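Local coordinates for protein UDP-D-quinovosamine 4-dehydrogenase (Vibrio fischeri, PDB 3NKL) that probably acts as an oxidoreductase and lyase on UDP-sugars as part of a membrane protein of the polysaccharide synthase family, this chain being its Rossmann-like domain, at residues V117-D120 / D121-R125. Residues are numbered along the deposited sequence; the frame is centred on the assembly and turned at random.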
ATOM      1  N   VAL B 117       7.480 -13.538 -12.182  1.00 16.46           N
ATOM      2  CA  VAL B 117       6.707 -12.710 -13.115  1.00 21.28           C
ATOM      3  C   VAL B 117       6.731 -13.316 -14.524  1.00 27.09           C
ATOM      4  O   VAL B 117       7.658 -14.053 -14.865  1.00 22.55           O
ATOM      5  CB  VAL B 117       7.159 -11.235 -13.155  1.00 24.63           C
ATOM      6  CG1 VAL B 117       7.035 -10.621 -11.757  1.00 25.78           C
ATOM      7  CG2 VAL B 117       8.562 -11.117 -13.707  1.00 28.19           C
ATOM      8  N   SER B 118       5.722 -13.038 -15.348  1.00 25.01           N
ATOM      9  CA  SER B 118       5.742 -13.626 -16.701  1.00 25.54           C
ATOM     10  C   SER B 118       6.919 -13.090 -17.507  1.00 30.70           C
ATOM     11  O   SER B 118       7.372 -11.960 -17.290  1.00 28.30           O
ATOM     12  CB  SER B 118       4.427 -13.387 -17.455  1.00 34.87           C
ATOM     13  OG  SER B 118       4.225 -12.008 -17.723  1.00 32.74           O
ATOM     14  N   ILE B 119       7.416 -13.913 -18.428  1.00 30.96           N
ATOM     15  CA  ILE B 119       8.448 -13.492 -19.363  1.00 30.95           C
ATOM     16  C   ILE B 119       7.942 -12.338 -20.239  1.00 32.31           C
ATOM     17  O   ILE B 119       8.714 -11.459 -20.618  1.00 27.83           O
ATOM     18  CB  ILE B 119       8.876 -14.647 -20.270  1.00 35.31           C
ATOM     19  CG1 ILE B 119      10.069 -14.234 -21.121  1.00 34.44           C
ATOM     20  CG2 ILE B 119       7.708 -15.107 -21.153  1.00 46.53           C
ATOM     21  CD1 ILE B 119      11.365 -14.288 -20.372  1.00 45.39           C
ATOM     22  N   ASP B 120       6.650 -12.350 -20.561  1.00 27.74           N
ATOM     23  CA  ASP B 120       6.039 -11.241 -21.282  1.00 33.80           C
ATOM     24  C   ASP B 120       6.223  -9.935 -20.513  1.00 32.90           C
ATOM     25  O   ASP B 120       6.649  -8.929 -21.080  1.00 33.88           O
ATOM     26  CB  ASP B 120       4.548 -11.490 -21.506  1.00 42.91           C
ATOM     27  CG  ASP B 120       4.285 -12.485 -22.623  1.00 58.97           C
ATOM     28  OD1 ASP B 120       5.167 -12.669 -23.491  1.00 52.07           O
ATOM     29  OD2 ASP B 120       3.186 -13.078 -22.634  1.00 75.09           O
ATOM     30  N   ASP B 121       5.901  -9.957 -19.221  1.00 23.64           N
ATOM     31  CA  ASP B 121       6.032  -8.761 -18.390  1.00 25.04           C
ATOM     32  C   ASP B 121       7.501  -8.424 -18.180  1.00 25.79           C
ATOM     33  O   ASP B 121       7.888  -7.255 -18.214  1.00 22.18           O
ATOM     34  CB  ASP B 121       5.364  -8.958 -17.035  1.00 25.10           C
ATOM     35  CG  ASP B 121       3.850  -8.805 -17.109  1.00 36.54           C
ATOM     36  OD1 ASP B 121       3.166  -8.989 -16.078  1.00 37.72           O
ATOM     37  OD2 ASP B 121       3.354  -8.493 -18.210  1.00 40.86           O
ATOM     38  N   LEU B 122       8.317  -9.450 -17.946  1.00 21.93           N
ATOM     39  CA  LEU B 122       9.744  -9.238 -17.719  1.00 20.91           C
ATOM     40  C   LEU B 122      10.388  -8.492 -18.878  1.00 26.11           C
ATOM     41  O   LEU B 122      11.248  -7.629 -18.684  1.00 26.24           O
ATOM     42  CB  LEU B 122      10.451 -10.597 -17.593  1.00 23.15           C
ATOM     43  CG  LEU B 122      11.852 -10.618 -16.974  1.00 26.21           C
ATOM     44  CD1 LEU B 122      11.803 -10.206 -15.478  1.00 23.32           C
ATOM     45  CD2 LEU B 122      12.413 -12.018 -17.125  1.00 29.68           C
ATOM     46  N   LEU B 123      10.016  -8.874 -20.097  1.00 24.89           N
ATOM     47  CA  LEU B 123      10.715  -8.398 -21.282  1.00 23.04           C
ATOM     48  C   LEU B 123       9.960  -7.261 -21.976  1.00 25.42           C
ATOM     49  O   LEU B 123      10.483  -6.622 -22.884  1.00 30.62           O
ATOM     50  CB  LEU B 123      10.980  -9.555 -22.274  1.00 25.51           C
ATOM     51  CG  LEU B 123      11.828 -10.725 -21.736  1.00 28.17           C
ATOM     52  CD1 LEU B 123      12.103 -11.739 -22.834  1.00 29.20           C
ATOM     53  CD2 LEU B 123      13.145 -10.239 -21.142  1.00 30.44           C
ATOM     54  N   GLY B 124       8.734  -7.007 -21.540  1.00 28.78           N
ATOM     55  CA  GLY B 124       7.935  -5.964 -22.150  1.00 36.25           C
ATOM     56  C   GLY B 124       7.670  -6.356 -23.587  1.00 40.91           C
ATOM     57  O   GLY B 124       8.043  -5.637 -24.515  1.00 40.72           O
ATOM     58  N   ARG B 125       7.037  -7.516 -23.753  1.00 55.16           N
ATOM     59  CA  ARG B 125       6.672  -8.041 -25.064  1.00 74.15           C
ATOM     60  C   ARG B 125       5.361  -7.435 -25.575  1.00 80.28           C
ATOM     61  O   ARG B 125       5.098  -7.411 -26.782  1.00 84.46           O
ATOM     62  CB  ARG B 125       6.556  -9.566 -25.004  1.00 77.95           C
ATOM     63  CG  ARG B 125       7.877 -10.298 -24.832  1.00 81.03           C
ATOM     64  CD  ARG B 125       7.644 -11.794 -24.714  1.00 86.33           C
ATOM     65  NE  ARG B 125       8.837 -12.580 -25.014  1.00 90.98           N
ATOM     66  CZ  ARG B 125       8.870 -13.910 -25.018  1.00 91.54           C
ATOM     67  NH1 ARG B 125       7.772 -14.598 -24.732  1.00 93.48           N
ATOM     68  NH2 ARG B 125       9.995 -14.552 -25.305  1.00 90.57           N
TER
HETATM   69  O   HOH W   1       3.670 -10.942 -14.343  1.00 32.38           O
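D120 sits in the first turn of helix 119-123, and its carbonyl oxygen takes two backbone donors from the residues that end it, G124 and R125. R125 N approaches D120 O at 3.0 Å, in the carbonyl plane and nearly straight (N-H...O 167°), whereas the bond from G124 N is weak and bent. G124 N also makes a weak bond to D121 O, at 3.4 Å. The chain turns out of the helix at G124, whose phi is positive, and this brings the R125 amide back to D120. The R125 side chain, extended from CG to NE, returns past D120, and its NH1 forms a weak salt bridge with D120 OD1. That oxygen's position is doubtful and the arginine poorly ordered, so this contact should carry little weight.

The I119 side chain touches both L123 and R125. Its CG1 lies 4.1 Å above the guanidinium plane of R125, over the centre of one face. With CG1 anti to the backbone N (chi1 -173°), the branch runs on beside L123, and CD1 meets L123 CD1 at 3.6 Å. Within the helix, L123 N donates to I119 O at 2.9 Å.

At the other end, S118 OG accepts from D121 N at 3.0 Å (N-H...O 156°), while the S118 carbonyl oxygen receives L122 N. The hydroxyl also sits beside the D121 carboxylate, with OG 3.3 Å from D121 CG. A water donates to D121 OD1 and accepts from S118 N. V117 CG2 touches L122 CD1, and V117, D121 and L122 also pack against helix 78-89. The segment is thus a serine N-capped surface helix closed by a Schellman motif with a weak 5→2 bond, following strand 115-116, the outermost on that side of the Rossmann-like sheet within this chain.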